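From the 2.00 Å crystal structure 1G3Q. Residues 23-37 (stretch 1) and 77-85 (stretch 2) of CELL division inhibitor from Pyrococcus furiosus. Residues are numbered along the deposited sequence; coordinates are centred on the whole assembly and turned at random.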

ATOM      1  N   LEU A  23       2.518   7.292   0.661  1.00 13.09           N
ATOM      2  CA  LEU A  23       3.771   6.917   1.310  1.00 13.53           C
ATOM      3  C   LEU A  23       4.881   6.824   0.260  1.00 13.52           C
ATOM      4  O   LEU A  23       6.013   7.243   0.502  1.00 13.19           O
ATOM      5  N   SER A  24       4.554   6.280  -0.910  1.00 13.19           N
ATOM      6  CA  SER A  24       5.532   6.163  -1.988  1.00 12.93           C
ATOM      7  C   SER A  24       6.101   7.527  -2.365  1.00 13.04           C
ATOM      8  O   SER A  24       7.321   7.702  -2.460  1.00 12.37           O
ATOM      9  N   VAL A  25       5.209   8.488  -2.593  1.00 12.77           N
ATOM     10  CA  VAL A  25       5.621   9.829  -2.980  1.00 13.28           C
ATOM     11  C   VAL A  25       6.383  10.527  -1.853  1.00 13.38           C
ATOM     12  O   VAL A  25       7.381  11.206  -2.105  1.00 13.43           O
ATOM     13  N   ALA A  26       5.917  10.361  -0.618  1.00 13.13           N
ATOM     14  CA  ALA A  26       6.583  10.972   0.527  1.00 13.83           C
ATOM     15  C   ALA A  26       8.016  10.443   0.641  1.00 13.87           C
ATOM     16  O   ALA A  26       8.962  11.217   0.796  1.00 14.11           O
ATOM     17  N   LEU A  27       8.177   9.125   0.560  1.00 13.94           N
ATOM     18  CA  LEU A  27       9.504   8.521   0.646  1.00 14.40           C
ATOM     19  C   LEU A  27      10.366   8.924  -0.548  1.00 15.22           C
ATOM     20  O   LEU A  27      11.567   9.190  -0.405  1.00 15.16           O
ATOM     21  N   GLY A  28       9.757   8.962  -1.729  1.00 15.49           N
ATOM     22  CA  GLY A  28      10.497   9.345  -2.914  1.00 16.89           C
ATOM     23  C   GLY A  28      10.999  10.770  -2.780  1.00 18.07           C
ATOM     24  O   GLY A  28      12.098  11.104  -3.226  1.00 17.56           O
ATOM     25  N   ASP A  29      10.190  11.612  -2.149  1.00 19.42           N
ATOM     26  CA  ASP A  29      10.546  13.009  -1.961  1.00 21.63           C
ATOM     27  C   ASP A  29      11.685  13.159  -0.957  1.00 21.73           C
ATOM     28  O   ASP A  29      12.354  14.187  -0.923  1.00 21.85           O
ATOM     29  N   ARG A  30      11.905  12.131  -0.142  1.00 22.19           N
ATOM     30  CA  ARG A  30      12.976  12.164   0.849  1.00 22.64           C
ATOM     31  C   ARG A  30      14.256  11.605   0.236  1.00 22.56           C
ATOM     32  O   ARG A  30      15.279  11.484   0.910  1.00 23.07           O
ATOM     33  N   GLY A  31      14.188  11.260  -1.047  1.00 22.24           N
ATOM     34  CA  GLY A  31      15.353  10.738  -1.737  1.00 21.72           C
ATOM     35  C   GLY A  31      15.460   9.224  -1.836  1.00 21.62           C
ATOM     36  O   GLY A  31      16.459   8.717  -2.337  1.00 21.92           O
ATOM     37  N   ARG A  32      14.448   8.498  -1.369  1.00 20.87           N
ATOM     38  CA  ARG A  32      14.478   7.039  -1.426  1.00 20.65           C
ATOM     39  C   ARG A  32      13.877   6.543  -2.741  1.00 19.67           C
ATOM     40  O   ARG A  32      12.882   7.092  -3.216  1.00 19.50           O
ATOM     41  N   LYS A  33      14.481   5.511  -3.325  1.00 18.21           N
ATOM     42  CA  LYS A  33      13.986   4.950  -4.581  1.00 17.83           C
ATOM     43  C   LYS A  33      12.867   3.972  -4.248  1.00 16.86           C
ATOM     44  O   LYS A  33      13.094   2.952  -3.591  1.00 16.83           O
ATOM     45  N   VAL A  34      11.663   4.282  -4.716  1.00 15.96           N
ATOM     46  CA  VAL A  34      10.486   3.471  -4.419  1.00 14.51           C
ATOM     47  C   VAL A  34       9.797   2.797  -5.602  1.00 14.63           C
ATOM     48  O   VAL A  34       9.709   3.360  -6.692  1.00 14.39           O
ATOM     49  N   LEU A  35       9.306   1.584  -5.367  1.00 13.75           N
ATOM     50  CA  LEU A  35       8.545   0.850  -6.373  1.00 13.59           C
ATOM     51  C   LEU A  35       7.183   0.588  -5.739  1.00 13.30           C
ATOM     52  O   LEU A  35       7.083  -0.127  -4.737  1.00 13.22           O
ATOM     53  N   ALA A  36       6.144   1.192  -6.302  1.00 13.01           N
ATOM     54  CA  ALA A  36       4.789   0.996  -5.800  1.00 12.64           C
ATOM     55  C   ALA A  36       4.211  -0.158  -6.614  1.00 12.91           C
ATOM     56  O   ALA A  36       4.097  -0.066  -7.835  1.00 13.30           O
ATOM     57  N   VAL A  37       3.855  -1.243  -5.935  1.00 12.75           N
ATOM     58  CA  VAL A  37       3.328  -2.425  -6.604  1.00 12.68           C
ATOM     59  C   VAL A  37       1.823  -2.601  -6.399  1.00 12.83           C
ATOM     60  O   VAL A  37       1.336  -2.582  -5.271  1.00 12.24           O
ATOM     61  N   GLN A  77       5.405  10.618 -12.500  1.00 15.55           N
ATOM     62  CA  GLN A  77       5.801  12.019 -12.538  1.00 16.39           C
ATOM     63  C   GLN A  77       6.480  12.434 -11.234  1.00 16.12           C
ATOM     64  O   GLN A  77       6.870  13.585 -11.070  1.00 15.45           O
ATOM     65  N   PHE A  78       6.629  11.490 -10.311  1.00 15.69           N
ATOM     66  CA  PHE A  78       7.231  11.784  -9.018  1.00 16.26           C
ATOM     67  C   PHE A  78       8.671  11.307  -8.903  1.00 16.98           C
ATOM     68  O   PHE A  78       9.015  10.196  -9.329  1.00 16.26           O
ATOM     69  N   ASP A  79       9.509  12.168  -8.330  1.00 17.09           N
ATOM     70  CA  ASP A  79      10.922  11.866  -8.149  1.00 17.62           C
ATOM     71  C   ASP A  79      11.148  10.592  -7.363  1.00 16.84           C
ATOM     72  O   ASP A  79      10.622  10.434  -6.260  1.00 16.48           O
ATOM     73  N   ASN A  80      11.938   9.695  -7.944  1.00 16.08           N
ATOM     74  CA  ASN A  80      12.306   8.432  -7.313  1.00 16.24           C
ATOM     75  C   ASN A  80      11.165   7.440  -7.108  1.00 15.72           C
ATOM     76  O   ASN A  80      11.312   6.466  -6.367  1.00 15.57           O
ATOM     77  N   VAL A  81      10.038   7.671  -7.768  1.00 15.19           N
ATOM     78  CA  VAL A  81       8.903   6.769  -7.624  1.00 14.30           C
ATOM     79  C   VAL A  81       8.575   6.044  -8.924  1.00 13.79           C
ATOM     80  O   VAL A  81       8.336   6.664  -9.960  1.00 12.65           O
ATOM     81  N   TYR A  82       8.575   4.719  -8.861  1.00 13.27           N
ATOM     82  CA  TYR A  82       8.258   3.912 -10.025  1.00 13.68           C
ATOM     83  C   TYR A  82       7.048   3.058  -9.684  1.00 13.34           C
ATOM     84  O   TYR A  82       6.717   2.882  -8.509  1.00 12.96           O
ATOM     85  N   VAL A  83       6.378   2.541 -10.703  1.00 13.08           N
ATOM     86  CA  VAL A  83       5.202   1.726 -10.455  1.00 13.15           C
ATOM     87  C   VAL A  83       5.178   0.448 -11.284  1.00 13.06           C
ATOM     88  O   VAL A  83       5.669   0.406 -12.418  1.00 13.07           O
ATOM     89  N   LEU A  84       4.648  -0.604 -10.666  1.00 12.75           N
ATOM     90  CA  LEU A  84       4.465  -1.916 -11.286  1.00 12.21           C
ATOM     91  C   LEU A  84       2.940  -1.972 -11.263  1.00 11.87           C
ATOM     92  O   LEU A  84       2.337  -2.415 -10.289  1.00 12.02           O
ATOM     93  N   PRO A  85       2.301  -1.490 -12.339  1.00 12.05           N
ATOM     94  CA  PRO A  85       0.845  -1.433 -12.494  1.00 11.92           C
ATOM     95  C   PRO A  85       0.103  -2.737 -12.725  1.00 12.11           C
ATOM     96  O   PRO A  85       0.672  -3.722 -13.168  1.00 12.72           O
TER

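The apolar centre of the contact lies where Val 81 projects from its strand beneath the helix. Held in the t rotamer (chi1 180°), it brings CG2 to 3.4 Å from Ser 24 O, 4.0 Å from Val 25 CA and 4.0 Å from Gly 28 CA. Gly 28 makes this close approach possible: an ideal CB there would point toward the strand and lie only 2.6 Å from Val 81 CG2 and 2.6 Å from Asp 79 O. Beside it, Val 25, also t, sets CG2 over one face of the Phe 78 ring, 4.0 Å from Phe 78 CG, a CH-pi contact; Phe 78 itself points toward the helix with chi1 m.

Val 34 (t), Ala 36 and Val 83 (p) share the sheet face of Val 81. On the other face, Leu 35 (t, p) reaches across with CD1, 4.0 Å from Tyr 82 CB and 4.2 Å from Leu 84 CB, while Val 37 CG1 (chi1 t) meets Leu 84 CD2 at 4.0 Å, Leu 84 being t, p. This packing rests on a parallel ladder in which Val 34 N and Ala 36 N donate to Asn 80 O and Tyr 82 O, each at 2.8 Å.

Toward the solvent, the extended, all-t Lys 33 lies along Tyr 82 (chi1 m), with Lys 33 CG 4.0 Å from Tyr 82 CE1; its ammonium is too distant from the ring for more than a weak attraction. Asn 80, chi1 m, points toward the helix end, where its ND2 donates an almost linear hydrogen bond to Gly 28 O (2.9 Å). That carbonyl also accepts from Gly 31 N at 3.0 Å, so the side chain ties the turn to the helix terminus. Nearby, a water donates to both Val 25 O and Asp 79 O, at 3.1 Å each, bridging the two backbones.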

ATOM      1  CB  LEU A  23       3.616   5.577   2.042  1.00 14.08           C
ATOM      2  CG  LEU A  23       4.840   5.059   2.810  1.00 14.84           C
ATOM      3  CD1 LEU A  23       5.316   6.114   3.810  1.00 14.98           C
ATOM      4  CD2 LEU A  23       4.471   3.763   3.527  1.00 15.54           C
ATOM      5  CB  SER A  24       4.898   5.541  -3.237  1.00 13.73           C
ATOM      6  OG  SER A  24       4.590   4.175  -3.044  1.00 13.71           O
ATOM      7  CB  VAL A  25       4.403  10.688  -3.402  1.00 13.38           C
ATOM      8  CG1 VAL A  25       4.861  12.085  -3.802  1.00 14.28           C
ATOM      9  CG2 VAL A  25       3.683  10.027  -4.583  1.00 12.99           C
ATOM     10  CB  ALA A  26       5.808  10.677   1.810  1.00 13.53           C
ATOM     11  CB  LEU A  27       9.393   6.993   0.718  1.00 13.78           C
ATOM     12  CG  LEU A  27       8.866   6.391   2.027  1.00 13.47           C
ATOM     13  CD1 LEU A  27       8.601   4.905   1.832  1.00 13.34           C
ATOM     14  CD2 LEU A  27       9.886   6.611   3.148  1.00 13.35           C
ATOM     15  CB  ASP A  29       9.318  13.801  -1.503  1.00 23.61           C
ATOM     16  CG  ASP A  29       9.507  15.300  -1.634  1.00 26.35           C
ATOM     17  OD1 ASP A  29      10.086  15.742  -2.652  1.00 27.52           O
ATOM     18  OD2 ASP A  29       9.066  16.043  -0.731  1.00 28.02           O
ATOM     19  CB  ARG A  30      12.582  11.350   2.088  1.00 23.15           C
ATOM     20  CG  ARG A  30      11.377  11.912   2.832  1.00 24.12           C
ATOM     21  CD  ARG A  30      10.882  10.953   3.899  1.00 25.53           C
ATOM     22  NE  ARG A  30      11.836  10.793   4.992  1.00 27.30           N
ATOM     23  CZ  ARG A  30      12.046  11.698   5.943  1.00 27.59           C
ATOM     24  NH1 ARG A  30      11.367  12.836   5.944  1.00 27.76           N
ATOM     25  NH2 ARG A  30      12.943  11.466   6.892  1.00 28.40           N
ATOM     26  CB  ARG A  32      13.691   6.444  -0.253  1.00 21.92           C
ATOM     27  CG  ARG A  32      14.011   7.073   1.098  1.00 24.92           C
ATOM     28  CD  ARG A  32      15.483   6.922   1.469  1.00 27.27           C
ATOM     29  NE  ARG A  32      15.822   7.710   2.652  1.00 30.07           N
ATOM     30  CZ  ARG A  32      17.008   7.692   3.255  1.00 31.42           C
ATOM     31  NH1 ARG A  32      17.221   8.447   4.327  1.00 32.54           N
ATOM     32  NH2 ARG A  32      17.979   6.911   2.796  1.00 32.34           N
ATOM     33  CB  LYS A  33      15.113   4.238  -5.332  1.00 17.83           C
ATOM     34  CG  LYS A  33      14.733   3.787  -6.737  1.00 18.02           C
ATOM     35  CD  LYS A  33      15.910   3.128  -7.445  1.00 18.68           C
ATOM     36  CE  LYS A  33      15.507   2.574  -8.802  1.00 18.67           C
ATOM     37  NZ  LYS A  33      16.626   1.823  -9.449  1.00 18.65           N
ATOM     38  CB  VAL A  34       9.413   4.332  -3.719  1.00 14.39           C
ATOM     39  CG1 VAL A  34       8.244   3.466  -3.285  1.00 14.16           C
ATOM     40  CG2 VAL A  34      10.019   5.074  -2.534  1.00 13.21           C
ATOM     41  CB  LEU A  35       9.185  -0.495  -6.732  1.00 13.23           C
ATOM     42  CG  LEU A  35       8.299  -1.298  -7.704  1.00 12.98           C
ATOM     43  CD1 LEU A  35       8.189  -0.552  -9.037  1.00 13.05           C
ATOM     44  CD2 LEU A  35       8.863  -2.694  -7.923  1.00 12.88           C
ATOM     45  CB  ALA A  36       3.964   2.265  -6.002  1.00 12.38           C
ATOM     46  CB  VAL A  37       4.047  -3.697  -6.094  1.00 13.03           C
ATOM     47  CG1 VAL A  37       3.492  -4.934  -6.785  1.00 12.68           C
ATOM     48  CG2 VAL A  37       5.553  -3.581  -6.343  1.00 12.16           C
ATOM     49  CB  GLN A  77       4.571  12.894 -12.768  1.00 17.73           C
ATOM     50  CG  GLN A  77       3.634  12.942 -11.573  1.00 20.09           C
ATOM     51  CD  GLN A  77       2.248  13.418 -11.945  1.00 21.80           C
ATOM     52  OE1 GLN A  77       1.453  12.667 -12.518  1.00 23.59           O
ATOM     53  NE2 GLN A  77       1.953  14.672 -11.635  1.00 21.98           N
ATOM     54  CB  PHE A  78       6.370  11.164  -7.915  1.00 16.29           C
ATOM     55  CG  PHE A  78       4.914  11.504  -8.045  1.00 15.48           C
ATOM     56  CD1 PHE A  78       4.459  12.782  -7.748  1.00 15.76           C
ATOM     57  CD2 PHE A  78       4.012  10.573  -8.544  1.00 15.29           C
ATOM     58  CE1 PHE A  78       3.128  13.131  -7.950  1.00 15.69           C
ATOM     59  CE2 PHE A  78       2.675  10.912  -8.752  1.00 15.39           C
ATOM     60  CZ  PHE A  78       2.234  12.190  -8.456  1.00 15.41           C
ATOM     61  CB  ASP A  79      11.639  13.003  -7.410  1.00 18.90           C
ATOM     62  CG  ASP A  79      11.816  14.236  -8.263  1.00 20.41           C
ATOM     63  OD1 ASP A  79      11.544  14.169  -9.479  1.00 20.70           O
ATOM     64  OD2 ASP A  79      12.242  15.271  -7.715  1.00 21.82           O
ATOM     65  CB  ASN A  80      12.987   8.715  -5.970  1.00 16.19           C
ATOM     66  CG  ASN A  80      14.138   9.698  -6.100  1.00 17.06           C
ATOM     67  OD1 ASN A  80      15.038   9.509  -6.918  1.00 17.36           O
ATOM     68  ND2 ASN A  80      14.113  10.755  -5.291  1.00 16.90           N
ATOM     69  CB  VAL A  81       7.647   7.522  -7.141  1.00 14.91           C
ATOM     70  CG1 VAL A  81       6.473   6.554  -7.007  1.00 15.38           C
ATOM     71  CG2 VAL A  81       7.931   8.189  -5.806  1.00 14.32           C
ATOM     72  CB  TYR A  82       9.457   3.043 -10.400  1.00 14.18           C
ATOM     73  CG  TYR A  82      10.693   3.871 -10.655  1.00 14.05           C
ATOM     74  CD1 TYR A  82      11.449   4.370  -9.596  1.00 13.96           C
ATOM     75  CD2 TYR A  82      11.070   4.212 -11.954  1.00 14.48           C
ATOM     76  CE1 TYR A  82      12.551   5.193  -9.821  1.00 14.78           C
ATOM     77  CE2 TYR A  82      12.166   5.037 -12.192  1.00 14.72           C
ATOM     78  CZ  TYR A  82      12.900   5.523 -11.121  1.00 15.03           C
ATOM     79  OH  TYR A  82      13.971   6.350 -11.351  1.00 16.19           O
ATOM     80  CB  VAL A  83       3.904   2.549 -10.710  1.00 13.44           C
ATOM     81  CG1 VAL A  83       3.860   3.019 -12.155  1.00 13.93           C
ATOM     82  CG2 VAL A  83       2.655   1.719 -10.370  1.00 14.25           C
ATOM     83  CB  LEU A  84       5.070  -3.017 -10.402  1.00 12.44           C
ATOM     84  CG  LEU A  84       4.846  -4.481 -10.810  1.00 12.75           C
ATOM     85  CD1 LEU A  84       5.094  -4.647 -12.287  1.00 12.47           C
ATOM     86  CD2 LEU A  84       5.771  -5.394 -10.004  1.00 12.32           C
ATOM     87  CB  PRO A  85       0.678  -0.478 -13.668  1.00 11.46           C
ATOM     88  CG  PRO A  85       1.810  -0.917 -14.568  1.00 12.01           C
ATOM     89  CD  PRO A  85       2.974  -1.085 -13.591  1.00 11.30           C
TER
HETATM   90  O   HOH W   1       8.235  11.944  -4.949  1.00 19.49           O